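PDB 6W5G: BAT-2 beta-lactamase from Bacillus atrophaeus, which hydrolyses the amide bond of beta-lactam antibiotics as a class D beta-lactamase, and so probably helps its Gram-positive host to resist them. Local coordinates for residues T49-D54 with D58-Y63; D177-L182 with V228-T233. All blocks are in the same frame, centred on the assembly; numbering follows the deposited sequence.

Contact 1: residues T49-D54 with D58-Y63; sequences TFILHD and DKTFIY
The imidazole of His-53 is met at its edge by Thr-60 of the opposing strand and Asp-58 in the turn before it. Thr-60 OG1 lies near the ring plane and hydrogen-bonds His-53 ND1 at 2.7 Å. Asp-58 OD1 approaches in plane, 3.0 Å from His-53 CE1, its carboxylate turned almost perpendicular to the ring (86°). A water at the same rim, hydrogen-bonded to His-53 NE2, gives Asp-58 OD1 a weak bond. With CG anti to the backbone N (chi1 177°), the imidazole leans toward segment 58-63, its rotation probably limited by the ND1 bond, the water being a second tie. On the other sheet face, the side chains of Phe-50 and Phe-61 cross at about a right angle, edge to edge at CD2 of each, 4.1 Å apart. Tyr-63 turns an edge to the backbone of Thr-49 and Phe-50 and stacks its ring with Phe-43.

Hydrogen-bonded antiparallel pairs join Phe-50 with Tyr-63, Leu-52 with Phe-61 and Asp-54 with Lys-59. Tyr-63 O accepts twice, from Thr-49 OG1 at 2.7 Å, whose one proton is shared with Asn-64 O, and from Phe-50 N at 3.2 Å. Near the turn, Asp-58 and Lys-59 both face Asp-54, forming a G1 beta bulge, with Asp-58 in a left-handed backbone conformation. Asp-54 OD1 hydrogen-bonds Lys-57 N within the turn.

This beta hairpin borders the central sheet: 59-63 is its outermost strand, and 48-54 also bonds to strand 236-244. Helix 172-184 packs over Ile-51 and His-53, while helix 65-68 touches Thr-49, Ile-51 and Ile-62.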
ATOM      1  N   THR A  49      -5.386 -12.954   5.285  1.00 10.59           N
ATOM      2  CA  THR A  49      -6.605 -12.611   4.577  1.00 10.52           C
ATOM      3  C   THR A  49      -6.255 -12.129   3.172  1.00 10.18           C
ATOM      4  O   THR A  49      -5.171 -11.584   2.933  1.00 11.10           O
ATOM      5  CB  THR A  49      -7.424 -11.558   5.359  1.00 11.87           C
ATOM      6  OG1 THR A  49      -8.622 -11.240   4.641  1.00 12.75           O
ATOM      7  CG2 THR A  49      -6.616 -10.290   5.591  1.00 12.09           C
ATOM      8  N   PHE A  50      -7.177 -12.361   2.240  1.00 10.60           N
ATOM      9  CA  PHE A  50      -7.052 -11.899   0.866  1.00 11.45           C
ATOM     10  C   PHE A  50      -8.380 -11.303   0.426  1.00  9.94           C
ATOM     11  O   PHE A  50      -9.437 -11.912   0.626  1.00 10.89           O
ATOM     12  CB  PHE A  50      -6.662 -13.038  -0.087  1.00 12.20           C
ATOM     13  CG  PHE A  50      -6.504 -12.596  -1.514  1.00 10.88           C
ATOM     14  CD1 PHE A  50      -5.455 -11.767  -1.876  1.00 11.91           C
ATOM     15  CD2 PHE A  50      -7.415 -12.984  -2.490  1.00 11.50           C
ATOM     16  CE1 PHE A  50      -5.302 -11.337  -3.187  1.00 12.59           C
ATOM     17  CE2 PHE A  50      -7.264 -12.565  -3.812  1.00 12.06           C
ATOM     18  CZ  PHE A  50      -6.203 -11.740  -4.159  1.00 11.55           C
ATOM     19  N   ILE A  51      -8.322 -10.114  -0.166  1.00 10.17           N
ATOM     20  CA  ILE A  51      -9.497  -9.424  -0.685  1.00 10.93           C
ATOM     21  C   ILE A  51      -9.229  -9.095  -2.145  1.00 10.86           C
ATOM     22  O   ILE A  51      -8.176  -8.536  -2.467  1.00 11.30           O
ATOM     23  CB  ILE A  51      -9.765  -8.128   0.101  1.00 11.51           C
ATOM     24  CG1 ILE A  51      -9.945  -8.427   1.590  1.00 12.98           C
ATOM     25  CG2 ILE A  51     -10.984  -7.407  -0.459  1.00 12.57           C
ATOM     26  CD1 ILE A  51      -9.434  -7.314   2.482  1.00 14.77           C
ATOM     27  N   LEU A  52     -10.172  -9.437  -3.024  1.00 10.48           N
ATOM     28  CA  LEU A  52     -10.065  -9.107  -4.444  1.00 10.57           C
ATOM     29  C   LEU A  52     -11.374  -8.489  -4.910  1.00 10.78           C
ATOM     30  O   LEU A  52     -12.429  -9.119  -4.808  1.00 12.25           O
ATOM     31  CB  LEU A  52      -9.741 -10.346  -5.286  1.00 11.87           C
ATOM     32  CG  LEU A  52      -9.427 -10.085  -6.766  1.00 11.79           C
ATOM     33  CD1 LEU A  52      -8.133  -9.288  -6.933  1.00 12.14           C
ATOM     34  CD2 LEU A  52      -9.354 -11.397  -7.522  1.00 13.33           C
ATOM     35  N   HIS A  53     -11.313  -7.262  -5.422  1.00 10.64           N
ATOM     36  CA  HIS A  53     -12.503  -6.575  -5.911  1.00 10.72           C
ATOM     37  C   HIS A  53     -12.414  -6.411  -7.422  1.00 12.13           C
ATOM     38  O   HIS A  53     -11.479  -5.780  -7.928  1.00 12.91           O
ATOM     39  CB  HIS A  53     -12.676  -5.214  -5.242  1.00 11.84           C
ATOM     40  CG  HIS A  53     -13.842  -4.444  -5.771  1.00 14.57           C
ATOM     41  ND1 HIS A  53     -15.138  -4.714  -5.386  1.00 16.88           N
ATOM     42  CD2 HIS A  53     -13.917  -3.439  -6.673  1.00 16.30           C
ATOM     43  CE1 HIS A  53     -15.962  -3.898  -6.022  1.00 17.49           C
ATOM     44  NE2 HIS A  53     -15.246  -3.116  -6.810  1.00 16.62           N
ATOM     45  N   ASP A  54     -13.389  -6.978  -8.129  1.00 12.96           N
ATOM     46  CA  ASP A  54     -13.533  -6.818  -9.571  1.00 14.25           C
ATOM     47  C   ASP A  54     -14.169  -5.456  -9.824  1.00 15.26           C
ATOM     48  O   ASP A  54     -15.326  -5.227  -9.457  1.00 16.67           O
ATOM     49  CB  ASP A  54     -14.429  -7.939 -10.091  1.00 15.34           C
ATOM     50  CG  ASP A  54     -14.508  -7.987 -11.603  1.00 17.40           C
ATOM     51  OD1 ASP A  54     -14.513  -6.918 -12.251  1.00 17.62           O
ATOM     52  OD2 ASP A  54     -14.606  -9.108 -12.147  1.00 19.23           O
ATOM     53  N   ASP A  58     -18.061  -5.223 -10.168  1.00 25.79           N
ATOM     54  CA  ASP A  58     -18.454  -4.758  -8.841  1.00 26.30           C
ATOM     55  C   ASP A  58     -18.768  -5.917  -7.898  1.00 23.80           C
ATOM     56  O   ASP A  58     -19.843  -5.996  -7.301  1.00 24.80           O
ATOM     57  CB  ASP A  58     -19.603  -3.757  -8.914  1.00 29.92           C
ATOM     58  CG  ASP A  58     -19.473  -2.655  -7.894  1.00 33.47           C
ATOM     59  OD1 ASP A  58     -18.621  -2.778  -6.985  1.00 34.57           O
ATOM     60  OD2 ASP A  58     -20.225  -1.667  -7.996  1.00 36.26           O
ATOM     61  N   LYS A  59     -17.804  -6.823  -7.760  1.00 20.89           N
ATOM     62  CA  LYS A  59     -17.917  -7.980  -6.889  1.00 20.99           C
ATOM     63  C   LYS A  59     -16.635  -8.095  -6.078  1.00 17.99           C
ATOM     64  O   LYS A  59     -15.596  -7.795  -6.583  1.00 17.26           O
ATOM     65  CB  LYS A  59     -18.056  -9.251  -7.676  1.00 23.82           C
ATOM     66  CG  LYS A  59     -19.295  -9.325  -8.550  1.00 27.68           C
ATOM     67  CD  LYS A  59     -19.177 -10.472  -9.509  1.00 31.38           C
ATOM     68  CE  LYS A  59     -19.390 -11.776  -8.835  1.00 34.85           C
ATOM     69  NZ  LYS A  59     -20.040 -12.651  -9.824  1.00 37.25           N
ATOM     70  N   THR A  60     -16.762  -8.543  -4.830  1.00 17.03           N
ATOM     71  CA  THR A  60     -15.625  -8.651  -3.930  1.00 16.82           C
ATOM     72  C   THR A  60     -15.544 -10.061  -3.364  1.00 16.49           C
ATOM     73  O   THR A  60     -16.527 -10.569  -2.815  1.00 19.23           O
ATOM     74  CB  THR A  60     -15.734  -7.646  -2.775  1.00 17.41           C
ATOM     75  OG1 THR A  60     -15.851  -6.316  -3.297  1.00 18.82           O
ATOM     76  CG2 THR A  60     -14.502  -7.725  -1.898  1.00 17.75           C
ATOM     77  N   PHE A  61     -14.369 -10.678  -3.484  1.00 15.07           N
ATOM     78  CA  PHE A  61     -14.061 -11.943  -2.832  1.00 13.91           C
ATOM     79  C   PHE A  61     -13.258 -11.663  -1.568  1.00 12.76           C
ATOM     80  O   PHE A  61     -12.348 -10.830  -1.575  1.00 12.92           O
ATOM     81  CB  PHE A  61     -13.213 -12.823  -3.759  1.00 14.91           C
ATOM     82  CG  PHE A  61     -12.642 -14.034  -3.082  1.00 13.85           C
ATOM     83  CD1 PHE A  61     -13.422 -15.168  -2.904  1.00 13.97           C
ATOM     84  CD2 PHE A  61     -11.331 -14.038  -2.608  1.00 13.85           C
ATOM     85  CE1 PHE A  61     -12.915 -16.289  -2.274  1.00 14.60           C
ATOM     86  CE2 PHE A  61     -10.819 -15.153  -1.970  1.00 14.06           C
ATOM     87  CZ  PHE A  61     -11.617 -16.286  -1.801  1.00 15.53           C
ATOM     88  N   ILE A  62     -13.583 -12.370  -0.487  1.00 12.59           N
ATOM     89  CA  ILE A  62     -12.837 -12.267   0.765  1.00 12.18           C
ATOM     90  C   ILE A  62     -12.495 -13.664   1.262  1.00 12.66           C
ATOM     91  O   ILE A  62     -13.389 -14.505   1.429  1.00 14.69           O
ATOM     92  CB  ILE A  62     -13.613 -11.499   1.846  1.00 12.47           C
ATOM     93  CG1 ILE A  62     -13.983 -10.097   1.367  1.00 13.96           C
ATOM     94  CG2 ILE A  62     -12.794 -11.411   3.125  1.00 13.54           C
ATOM     95  CD1 ILE A  62     -14.969  -9.392   2.296  1.00 15.52           C
ATOM     96  N   TYR A  63     -11.208 -13.907   1.499  1.00 12.13           N
ATOM     97  CA  TYR A  63     -10.736 -15.062   2.250  1.00 12.00           C
ATOM     98  C   TYR A  63     -10.407 -14.594   3.664  1.00 12.16           C
ATOM     99  O   TYR A  63      -9.655 -13.629   3.834  1.00 12.05           O
ATOM    100  CB  TYR A  63      -9.474 -15.644   1.600  1.00 13.65           C
ATOM    101  CG  TYR A  63      -8.771 -16.676   2.453  1.00 14.25           C
ATOM    102  CD1 TYR A  63      -9.176 -18.008   2.444  1.00 15.90           C
ATOM    103  CD2 TYR A  63      -7.701 -16.324   3.267  1.00 14.97           C
ATOM    104  CE1 TYR A  63      -8.539 -18.954   3.226  1.00 16.67           C
ATOM    105  CE2 TYR A  63      -7.068 -17.261   4.060  1.00 16.36           C
ATOM    106  CZ  TYR A  63      -7.492 -18.574   4.037  1.00 18.08           C
ATOM    107  OH  TYR A  63      -6.854 -19.515   4.814  1.00 21.49           O
TER
HETATM  108  O   HOH W   1     -16.430  -1.391  -8.623  1.00 23.01           O

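Contact 2: residues D177-L182 with V228-T233; sequences DFIEHL and VGFITT
Ile-179 carries the helix side of this contact alone, touching three consecutive strand residues, and it illustrates how the two branches of one isoleucine can reach different residues of a strand. The apolar contacts come first. Ile-179 CD1 lies 4.1 Å from Val-228 CG2, and the two side chains cross at about a right angle. The other branch does separate work: Ile-179 CG2 reaches the edge of the Phe-230 ring, 3.9 Å from CD1. Because CG2 is anti to the backbone N while CG1 is anti to the carbonyl carbon (chi1 -63°), the branches spread over different strand residues.

Backbone packing fills the middle. Ile-179 CG2 rests 3.6 Å from Gly-229 O, where the strand brings main chain close to the helix. Gly-229 has unusual backbone angles, which would press a beta carbon against the carbonyl O of Val-228.

No hydrogen bond links the segments. The helix is held by bonds such as that from Leu-182 N to Phe-178 O at 2.9 Å, and the strand by bonds to its neighbours, Gly-229 with Phe-240 and Phe-230 with Tyr-212.

Aromatic contacts carry Phe-230 on to its neighbours: its ring stacks with Tyr-212 and meets Tyr-183 edge-to-face. A bound 1,2-ethanediol, probably from the crystallisation liquor, lies about 5 Å from the Phe-230 side chain.

The short axes cross at -44°, 8.4 Å apart at closest approach. This is buried helix-on-sheet packing of the penicillin-recognising transpeptidase fold, placing helix 172-184 against the central antiparallel sheet. Val-228 pairs through its backbone with Lys-214, the first residue of the family's Lys-Thr-Gly active-site motif.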
ATOM      1  N   ASP A 177     -10.761  -0.354   0.581  1.00 10.92           N
ATOM      2  CA  ASP A 177     -11.595   0.797   0.252  1.00 12.36           C
ATOM      3  C   ASP A 177     -10.746   2.005  -0.105  1.00 11.00           C
ATOM      4  O   ASP A 177     -11.055   2.727  -1.061  1.00 11.39           O
ATOM      5  CB  ASP A 177     -12.521   1.141   1.421  1.00 14.41           C
ATOM      6  CG  ASP A 177     -13.622   0.121   1.614  1.00 19.86           C
ATOM      7  OD1 ASP A 177     -13.947  -0.614   0.654  1.00 21.57           O
ATOM      8  OD2 ASP A 177     -14.172   0.066   2.728  1.00 23.69           O
ATOM      9  N   PHE A 178      -9.669   2.248   0.651  1.00 10.44           N
ATOM     10  CA  PHE A 178      -8.802   3.378   0.339  1.00 10.42           C
ATOM     11  C   PHE A 178      -8.166   3.219  -1.042  1.00 10.19           C
ATOM     12  O   PHE A 178      -8.164   4.158  -1.848  1.00 10.73           O
ATOM     13  CB  PHE A 178      -7.730   3.546   1.415  1.00  9.80           C
ATOM     14  CG  PHE A 178      -6.624   4.462   1.000  1.00 10.69           C
ATOM     15  CD1 PHE A 178      -6.827   5.840   0.937  1.00 11.18           C
ATOM     16  CD2 PHE A 178      -5.396   3.948   0.616  1.00 11.57           C
ATOM     17  CE1 PHE A 178      -5.810   6.684   0.508  1.00 12.02           C
ATOM     18  CE2 PHE A 178      -4.380   4.780   0.193  1.00 12.95           C
ATOM     19  CZ  PHE A 178      -4.582   6.148   0.141  1.00 13.80           C
ATOM     20  N   ILE A 179      -7.622   2.033  -1.338  1.00 10.92           N
ATOM     21  CA  ILE A 179      -6.999   1.819  -2.642  1.00 11.03           C
ATOM     22  C   ILE A 179      -8.033   1.919  -3.752  1.00  9.99           C
ATOM     23  O   ILE A 179      -7.754   2.460  -4.830  1.00 10.48           O
ATOM     24  CB  ILE A 179      -6.225   0.486  -2.679  1.00 10.37           C
ATOM     25  CG1 ILE A 179      -5.068   0.508  -1.675  1.00 12.14           C
ATOM     26  CG2 ILE A 179      -5.712   0.197  -4.101  1.00 11.79           C
ATOM     27  CD1 ILE A 179      -4.027   1.557  -1.963  1.00 13.03           C
ATOM     28  N   GLU A 180      -9.250   1.420  -3.509  1.00 10.86           N
ATOM     29  CA  GLU A 180     -10.296   1.544  -4.520  1.00 10.66           C
ATOM     30  C   GLU A 180     -10.642   3.008  -4.777  1.00 11.06           C
ATOM     31  O   GLU A 180     -10.869   3.410  -5.928  1.00 11.25           O
ATOM     32  CB  GLU A 180     -11.541   0.758  -4.103  1.00 11.44           C
ATOM     33  CG  GLU A 180     -12.645   0.825  -5.156  1.00 14.31           C
ATOM     34  CD  GLU A 180     -13.849  -0.021  -4.807  1.00 19.01           C
ATOM     35  OE1 GLU A 180     -13.847  -0.646  -3.728  1.00 21.50           O
ATOM     36  OE2 GLU A 180     -14.808  -0.046  -5.610  1.00 21.56           O
ATOM     37  N   HIS A 181     -10.678   3.819  -3.716  1.00 10.95           N
ATOM     38  CA  HIS A 181     -10.934   5.247  -3.881  1.00 11.88           C
ATOM     39  C   HIS A 181      -9.807   5.926  -4.643  1.00 10.96           C
ATOM     40  O   HIS A 181     -10.056   6.824  -5.454  1.00 12.00           O
ATOM     41  CB  HIS A 181     -11.152   5.903  -2.518  1.00 13.71           C
ATOM     42  CG  HIS A 181     -12.392   5.437  -1.824  1.00 19.37           C
ATOM     43  ND1 HIS A 181     -12.531   5.461  -0.454  1.00 22.88           N
ATOM     44  CD2 HIS A 181     -13.539   4.909  -2.310  1.00 22.86           C
ATOM     45  CE1 HIS A 181     -13.723   4.992  -0.126  1.00 24.01           C
ATOM     46  NE2 HIS A 181     -14.355   4.652  -1.235  1.00 23.92           N
ATOM     47  N   LEU A 182      -8.561   5.515  -4.395  1.00 10.34           N
ATOM     48  CA  LEU A 182      -7.444   6.059  -5.155  1.00 10.83           C
ATOM     49  C   LEU A 182      -7.530   5.655  -6.620  1.00 10.50           C
ATOM     50  O   LEU A 182      -7.320   6.486  -7.518  1.00 10.13           O
ATOM     51  CB  LEU A 182      -6.130   5.588  -4.540  1.00 10.29           C
ATOM     52  CG  LEU A 182      -4.868   5.982  -5.308  1.00  9.35           C
ATOM     53  CD1 LEU A 182      -4.788   7.492  -5.505  1.00 10.38           C
ATOM     54  CD2 LEU A 182      -3.616   5.442  -4.612  1.00 10.53           C
ATOM     55  N   VAL A 228      -0.842  -4.205  -0.877  1.00  8.74           N
ATOM     56  CA  VAL A 228      -2.102  -3.574  -1.258  1.00  8.97           C
ATOM     57  C   VAL A 228      -1.923  -2.910  -2.616  1.00  8.43           C
ATOM     58  O   VAL A 228      -0.866  -2.342  -2.903  1.00  9.59           O
ATOM     59  CB  VAL A 228      -2.590  -2.572  -0.183  1.00  8.75           C
ATOM     60  CG1 VAL A 228      -2.651  -3.242   1.201  1.00 10.48           C
ATOM     61  CG2 VAL A 228      -1.703  -1.311  -0.125  1.00  8.95           C
ATOM     62  N   GLY A 229      -2.944  -2.986  -3.461  1.00  8.61           N
ATOM     63  CA  GLY A 229      -2.776  -2.390  -4.778  1.00  9.06           C
ATOM     64  C   GLY A 229      -3.865  -2.789  -5.743  1.00  8.60           C
ATOM     65  O   GLY A 229      -5.000  -3.069  -5.343  1.00  9.76           O
ATOM     66  N   PHE A 230      -3.510  -2.791  -7.024  1.00  9.16           N
ATOM     67  CA  PHE A 230      -4.470  -3.119  -8.064  1.00  8.93           C
ATOM     68  C   PHE A 230      -3.726  -3.586  -9.303  1.00  9.29           C
ATOM     69  O   PHE A 230      -2.525  -3.359  -9.456  1.00 10.23           O
ATOM     70  CB  PHE A 230      -5.432  -1.956  -8.371  1.00 10.46           C
ATOM     71  CG  PHE A 230      -4.755  -0.665  -8.749  1.00 12.18           C
ATOM     72  CD1 PHE A 230      -4.380   0.248  -7.775  1.00 13.98           C
ATOM     73  CD2 PHE A 230      -4.534  -0.346 -10.086  1.00 13.47           C
ATOM     74  CE1 PHE A 230      -3.778   1.446  -8.118  1.00 14.62           C
ATOM     75  CE2 PHE A 230      -3.934   0.860 -10.439  1.00 13.75           C
ATOM     76  CZ  PHE A 230      -3.551   1.750  -9.453  1.00 14.19           C
ATOM     77  N   ILE A 231      -4.457  -4.245 -10.188  1.00  9.89           N
ATOM     78  CA  ILE A 231      -3.892  -4.741 -11.430  1.00  9.53           C
ATOM     79  C   ILE A 231      -4.832  -4.380 -12.565  1.00 11.39           C
ATOM     80  O   ILE A 231      -6.054  -4.502 -12.434  1.00 11.76           O
ATOM     81  CB  ILE A 231      -3.600  -6.259 -11.372  1.00  9.04           C
ATOM     82  CG1 ILE A 231      -2.987  -6.740 -12.695  1.00 10.69           C
ATOM     83  CG2 ILE A 231      -4.860  -7.058 -10.977  1.00 11.85           C
ATOM     84  CD1 ILE A 231      -2.401  -8.141 -12.611  1.00 11.82           C
ATOM     85  N   THR A 232      -4.264  -3.906 -13.667  1.00 11.55           N
ATOM     86  CA  THR A 232      -5.015  -3.595 -14.871  1.00 12.09           C
ATOM     87  C   THR A 232      -4.610  -4.548 -15.985  1.00 12.94           C
ATOM     88  O   THR A 232      -3.427  -4.855 -16.160  1.00 13.61           O
ATOM     89  CB  THR A 232      -4.799  -2.141 -15.320  1.00 12.08           C
ATOM     90  OG1 THR A 232      -3.415  -1.913 -15.632  1.00 13.57           O
ATOM     91  CG2 THR A 232      -5.255  -1.166 -14.229  1.00 13.26           C
ATOM     92  N   THR A 233      -5.602  -5.045 -16.709  1.00 13.91           N
ATOM     93  CA  THR A 233      -5.399  -5.768 -17.949  1.00 17.46           C
ATOM     94  C   THR A 233      -6.273  -5.090 -18.993  1.00 21.93           C
ATOM     95  O   THR A 233      -6.983  -4.123 -18.698  1.00 24.13           O
ATOM     96  CB  THR A 233      -5.793  -7.242 -17.805  1.00 18.56           C
ATOM     97  OG1 THR A 233      -7.206  -7.332 -17.574  1.00 18.94           O
ATOM     98  CG2 THR A 233      -5.039  -7.901 -16.640  1.00 19.15           C
TER

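Overall arrangement
Contacts 1 and 2 follow one another along the chain and meet on the same sheet, their centres 11 Å apart. Strand 236-244 runs between 48-54 and 225-233, bonding to both; its Ile-239 pairs with the backbone of His-53 and also touches Ile-179 and Phe-230. Helix 172-184 spans this arrangement, and the contacts touch where His-53 NE2 packs 3.3 Å from Glu-180 OE2. Contact 1 lies toward the sheet margin, whereas contact 2 is more central, about 9 Å from the chain's centre. The helix of contact 2 also borders the region of the carboxylated lysine characteristic of class D enzymes: its Phe-178 and Leu-182 touch Val-80, which follows Lys-79.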